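PDB 1BHE: endo-polygalacturonase from Pectobacterium carotovorum subsp. carotovorum, which hydrolyses the alpha-1,4-galacturonosyl links of polygalacturonic acid, macerating plant tissue in soft rot. Local coordinates for residues T28-L33 with G55-P60; I328-V333 with V354-V359. All blocks are in the same frame, centred on the assembly; numbering follows the deposited sequence.

Interaction 1. Residues T28-L33 with G55-P60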
loop_
_atom_site.group_PDB
_atom_site.type_symbol
_atom_site.label_atom_id
_atom_site.label_comp_id
_atom_site.label_asym_id
_atom_site.label_seq_id
_atom_site.Cartn_x
_atom_site.Cartn_y
_atom_site.Cartn_z
ATOM N N THR A 28 -13.967 14.739 19.167
ATOM C CA THR A 28 -14.374 15.952 18.465
ATOM C C THR A 28 -14.450 15.686 16.962
ATOM O O THR A 28 -15.419 16.066 16.305
ATOM C CB THR A 28 -13.475 17.160 18.765
ATOM O OG1 THR A 28 -12.154 16.942 18.260
ATOM C CG2 THR A 28 -13.381 17.394 20.263
ATOM N N ILE A 29 -13.449 15.000 16.417
ATOM C CA ILE A 29 -13.465 14.662 14.990
ATOM C C ILE A 29 -14.553 13.644 14.675
ATOM O O ILE A 29 -15.294 13.791 13.695
ATOM C CB ILE A 29 -12.085 14.150 14.528
ATOM C CG1 ILE A 29 -11.016 15.237 14.690
ATOM C CG2 ILE A 29 -12.149 13.708 13.068
ATOM C CD1 ILE A 29 -9.593 14.757 14.463
ATOM N N GLN A 30 -14.694 12.593 15.481
ATOM C CA GLN A 30 -15.702 11.568 15.258
ATOM C C GLN A 30 -17.113 12.149 15.265
ATOM O O GLN A 30 -17.929 11.833 14.401
ATOM C CB GLN A 30 -15.616 10.418 16.264
ATOM C CG GLN A 30 -16.407 9.183 15.828
ATOM C CD GLN A 30 -15.907 8.641 14.502
ATOM O OE1 GLN A 30 -14.776 8.152 14.441
ATOM N NE2 GLN A 30 -16.730 8.740 13.460
ATOM N N LYS A 31 -17.402 13.015 16.234
ATOM C CA LYS A 31 -18.706 13.670 16.312
ATOM C C LYS A 31 -19.005 14.458 15.047
ATOM O O LYS A 31 -20.100 14.360 14.484
ATOM C CB LYS A 31 -18.761 14.598 17.538
ATOM C CG LYS A 31 -20.108 15.294 17.689
ATOM C CD LYS A 31 -20.190 16.069 19.001
ATOM C CE LYS A 31 -21.568 16.707 19.162
ATOM N NZ LYS A 31 -21.607 17.614 20.350
ATOM N N ALA A 32 -18.030 15.207 14.542
ATOM C CA ALA A 32 -18.167 15.966 13.309
ATOM C C ALA A 32 -18.387 15.036 12.121
ATOM O O ALA A 32 -19.209 15.325 11.252
ATOM C CB ALA A 32 -16.937 16.829 13.071
ATOM N N LEU A 33 -17.654 13.923 12.060
ATOM C CA LEU A 33 -17.820 12.960 10.976
ATOM C C LEU A 33 -19.207 12.330 11.013
ATOM O O LEU A 33 -19.825 12.106 9.967
ATOM C CB LEU A 33 -16.780 11.835 11.070
ATOM C CG LEU A 33 -15.346 12.194 10.685
ATOM C CD1 LEU A 33 -14.387 11.104 11.147
ATOM C CD2 LEU A 33 -15.241 12.412 9.179
ATOM N N GLY A 55 -6.954 9.114 18.231
ATOM C CA GLY A 55 -6.913 7.659 18.175
ATOM C C GLY A 55 -7.789 7.250 16.984
ATOM O O GLY A 55 -8.129 8.077 16.134
ATOM N N PRO A 56 -8.169 5.985 16.922
ATOM C CA PRO A 56 -8.964 5.456 15.833
ATOM C C PRO A 56 -10.198 6.272 15.483
ATOM O O PRO A 56 -10.971 6.660 16.355
ATOM C CB PRO A 56 -9.382 4.070 16.327
ATOM C CG PRO A 56 -8.256 3.655 17.209
ATOM C CD PRO A 56 -7.782 4.919 17.882
ATOM N N LEU A 57 -10.391 6.492 14.188
ATOM C CA LEU A 57 -11.528 7.206 13.654
ATOM C C LEU A 57 -12.260 6.315 12.645
ATOM O O LEU A 57 -11.630 5.500 11.970
ATOM C CB LEU A 57 -11.085 8.493 12.942
ATOM C CG LEU A 57 -10.354 9.546 13.773
ATOM C CD1 LEU A 57 -9.703 10.606 12.887
ATOM C CD2 LEU A 57 -11.302 10.197 14.777
ATOM N N SER A 58 -13.568 6.492 12.556
ATOM C CA SER A 58 -14.379 5.765 11.579
ATOM C C SER A 58 -14.969 6.748 10.570
ATOM O O SER A 58 -15.608 7.747 10.918
ATOM C CB SER A 58 -15.513 5.004 12.260
ATOM O OG SER A 58 -16.322 4.325 11.316
ATOM N N LEU A 59 -14.761 6.457 9.292
ATOM C CA LEU A 59 -15.274 7.304 8.221
ATOM C C LEU A 59 -16.587 6.782 7.671
ATOM O O LEU A 59 -16.616 5.718 7.051
ATOM C CB LEU A 59 -14.201 7.351 7.125
ATOM C CG LEU A 59 -14.381 8.372 6.003
ATOM C CD1 LEU A 59 -14.618 9.765 6.559
ATOM C CD2 LEU A 59 -13.166 8.353 5.077
ATOM N N PRO A 60 -17.684 7.505 7.871
ATOM C CA PRO A 60 -19.000 7.092 7.412
ATOM C C PRO A 60 -19.134 7.134 5.898
ATOM O O PRO A 60 -18.392 7.832 5.199
ATOM C CB PRO A 60 -19.982 8.053 8.080
ATOM C CG PRO A 60 -19.187 8.692 9.178
ATOM C CD PRO A 60 -17.768 8.770 8.636
HETATM O O HOH W 1 -13.620 7.269 16.786
#
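The side-chain amide of Q30 docks on the backbone of S58 through two hydrogen bonds. S58 N donates to Q30 OE1 at 2.8 Å, nearly straight at 173° at the hydrogen. Q30 NE2 donates to S58 O at 3.0 Å, almost as straight, and each acceptor is met on a lone pair in its carbonyl plane. Both bonds lie roughly in the plane of the amide and fix its rotation. CG of Q30 is anti to the backbone N (chi1 -165°), and the bend at chi2 (60°) turns CD toward 57-58. A water that donates to Q30 OE1 and P56 O gives OE1 a second partner, while N34 OD1 takes a further hydrogen bond from NE2. On the buried side of the helix, I29 CG2 meets L57 CD1 at 4.0 Å, the two side chains crossing at about a right angle. L33 forks: CD1 lies 3.6 Å from S58 O and CD2 3.8 Å from L59 CD1, while P60 CD packs against L33 CB. Further out, I29 rests on L18 and L33 on V42, of strands 14-19 and 41-45. This helix caps the N-terminal end of a right-handed parallel beta-helix, as in other pectin-degrading enzymes.

Interaction 2. Residues I328-V333 with V354-V359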
loop_
_atom_site.group_PDB
_atom_site.type_symbol
_atom_site.label_atom_id
_atom_site.label_comp_id
_atom_site.label_asym_id
_atom_site.label_seq_id
_atom_site.Cartn_x
_atom_site.Cartn_y
_atom_site.Cartn_z
ATOM N N ILE A 328 2.319 -11.919 -19.478
ATOM C CA ILE A 328 3.126 -10.957 -18.734
ATOM C C ILE A 328 4.076 -10.269 -19.702
ATOM O O ILE A 328 4.908 -10.919 -20.345
ATOM C CB ILE A 328 3.892 -11.648 -17.592
ATOM C CG1 ILE A 328 2.929 -12.344 -16.626
ATOM C CG2 ILE A 328 4.756 -10.658 -16.827
ATOM C CD1 ILE A 328 3.563 -13.387 -15.734
ATOM N N THR A 329 3.906 -8.964 -19.913
ATOM C CA THR A 329 4.725 -8.237 -20.871
ATOM C C THR A 329 5.455 -7.041 -20.278
ATOM O O THR A 329 4.956 -6.315 -19.418
ATOM C CB THR A 329 3.880 -7.722 -22.059
ATOM O OG1 THR A 329 2.884 -6.816 -21.553
ATOM C CG2 THR A 329 3.184 -8.846 -22.803
ATOM N N PHE A 330 6.678 -6.830 -20.755
ATOM C CA PHE A 330 7.501 -5.692 -20.382
ATOM C C PHE A 330 7.880 -4.952 -21.671
ATOM O O PHE A 330 8.412 -5.580 -22.586
ATOM C CB PHE A 330 8.771 -6.076 -19.641
ATOM C CG PHE A 330 8.647 -6.835 -18.357
ATOM C CD1 PHE A 330 8.376 -8.190 -18.348
ATOM C CD2 PHE A 330 8.817 -6.189 -17.140
ATOM C CE1 PHE A 330 8.259 -8.889 -17.162
ATOM C CE2 PHE A 330 8.715 -6.880 -15.949
ATOM C CZ PHE A 330 8.434 -8.230 -15.958
ATOM N N LYS A 331 7.611 -3.658 -21.739
ATOM C CA LYS A 331 7.920 -2.870 -22.922
ATOM C C LYS A 331 8.528 -1.522 -22.569
ATOM O O LYS A 331 8.006 -0.775 -21.735
ATOM C CB LYS A 331 6.660 -2.652 -23.770
ATOM C CG LYS A 331 6.915 -1.933 -25.085
ATOM C CD LYS A 331 5.723 -2.050 -26.021
ATOM C CE LYS A 331 6.102 -1.736 -27.459
ATOM N NZ LYS A 331 6.803 -0.430 -27.584
ATOM N N ASP A 332 9.642 -1.182 -23.235
ATOM C CA ASP A 332 10.324 0.085 -22.988
ATOM C C ASP A 332 10.644 0.247 -21.499
ATOM O O ASP A 332 10.190 1.183 -20.840
ATOM C CB ASP A 332 9.457 1.261 -23.463
ATOM C CG ASP A 332 9.337 1.308 -24.975
ATOM O OD1 ASP A 332 10.312 0.931 -25.661
ATOM O OD2 ASP A 332 8.270 1.720 -25.476
ATOM N N VAL A 333 11.435 -0.681 -20.976
ATOM C CA VAL A 333 11.855 -0.667 -19.576
ATOM C C VAL A 333 13.375 -0.490 -19.527
ATOM O O VAL A 333 14.100 -1.283 -20.135
ATOM C CB VAL A 333 11.439 -1.949 -18.844
ATOM C CG1 VAL A 333 12.072 -2.049 -17.463
ATOM C CG2 VAL A 333 9.919 -2.035 -18.710
ATOM N N VAL A 354 7.308 -15.157 -20.706
ATOM C CA VAL A 354 7.309 -13.714 -20.515
ATOM C C VAL A 354 7.801 -12.993 -21.765
ATOM O O VAL A 354 8.694 -13.474 -22.464
ATOM C CB VAL A 354 8.178 -13.268 -19.323
ATOM C CG1 VAL A 354 7.482 -13.516 -17.992
ATOM C CG2 VAL A 354 9.530 -13.967 -19.346
ATOM N N THR A 355 7.229 -11.828 -22.052
ATOM C CA THR A 355 7.612 -11.046 -23.220
ATOM C C THR A 355 8.352 -9.779 -22.812
ATOM O O THR A 355 7.874 -8.978 -22.009
ATOM C CB THR A 355 6.395 -10.677 -24.090
ATOM O OG1 THR A 355 5.831 -11.865 -24.658
ATOM C CG2 THR A 355 6.772 -9.733 -25.220
ATOM N N MET A 356 9.551 -9.607 -23.366
ATOM C CA MET A 356 10.366 -8.435 -23.086
ATOM C C MET A 356 10.681 -7.657 -24.359
ATOM O O MET A 356 11.515 -8.087 -25.160
ATOM C CB MET A 356 11.674 -8.834 -22.402
ATOM C CG MET A 356 11.526 -9.658 -21.139
ATOM S SD MET A 356 12.730 -9.204 -19.879
ATOM C CE MET A 356 12.058 -10.052 -18.453
ATOM N N LYS A 357 10.025 -6.520 -24.556
ATOM C CA LYS A 357 10.264 -5.684 -25.725
ATOM C C LYS A 357 10.981 -4.401 -25.321
ATOM O O LYS A 357 10.507 -3.628 -24.492
ATOM C CB LYS A 357 8.969 -5.345 -26.466
ATOM C CG LYS A 357 8.099 -6.542 -26.809
ATOM C CD LYS A 357 7.300 -6.310 -28.080
ATOM C CE LYS A 357 5.901 -5.795 -27.769
ATOM N NZ LYS A 357 5.051 -5.718 -28.992
ATOM N N ASN A 358 12.160 -4.179 -25.894
ATOM C CA ASN A 358 12.966 -3.006 -25.608
ATOM C C ASN A 358 13.261 -2.834 -24.120
ATOM O O ASN A 358 13.048 -1.776 -23.528
ATOM C CB ASN A 358 12.318 -1.745 -26.185
ATOM C CG ASN A 358 13.268 -0.569 -26.250
ATOM O OD1 ASN A 358 14.487 -0.732 -26.340
ATOM N ND2 ASN A 358 12.724 0.642 -26.220
ATOM N N VAL A 359 13.774 -3.888 -23.502
ATOM C CA VAL A 359 14.149 -3.878 -22.090
ATOM C C VAL A 359 15.661 -3.668 -22.043
ATOM O O VAL A 359 16.403 -4.565 -22.445
ATOM C CB VAL A 359 13.756 -5.168 -21.363
ATOM C CG1 VAL A 359 14.356 -5.247 -19.965
ATOM C CG2 VAL A 359 12.236 -5.289 -21.280
#
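Two successive coils of the parallel beta-helix meet here, strands 328-331 and 354-356 running side by side in register, with axes 4.7 Å apart and 9° between their directions. T355 N donates to I328 O, F330 N to T355 O, and K357 N to F330 O at 2.7 Å, so T355 and F330 each use both their N-H and their C=O across the gap. Round the corner, D332 N reaches K357 O, and V333 N makes a longer, more bent bond to N358 O at 3.2 Å. Here D332 and N358 have positive phi, and N358 ND2 bonds to D332 OD1 at a doubtful 2.5 Å, shorter than expected, carboxylate and amide planes 88° apart. Inside the coil, M356 CE approaches F330 CD1 at 4.1 Å, with SD 5.3 Å from the ring centroid in an oblique Met-aromatic contact. V359 CG2 touches F330 CB at 3.9 Å, and the F330 ring also stacks with Y296. On the outer face, T329 CG2 lies against T355 CB, and K331 CE against K357 CE. K331 NZ and K357 NZ stay 5.7 Å apart; D332 OD2 forms a salt bridge with K331 NZ, its hydrogen bond weak, and probably offsets part of the repulsion.

Interactions 1 and 2 lie on opposite sides of the chain's centre, their own centres about 46 Å apart and their nearest atoms about 34 Å apart. Both reach the parallel beta-helix, but in different ways: 28-33 is a helix laid against an early coil, whereas 328-333 and 354-359 are equivalent parts of neighbouring coils. Each is partly buried, with apolar side chains inward and polar ones outward. In interaction 1 the hydrogen bonds run between one side chain and a backbone, and 324 Å² is buried. Interaction 2 rests chiefly on backbone-to-backbone bonds, with like residues in register at T329/T355, K331/K357 and V333/V359, and buries 562 Å². Both lie away from the active-site residues.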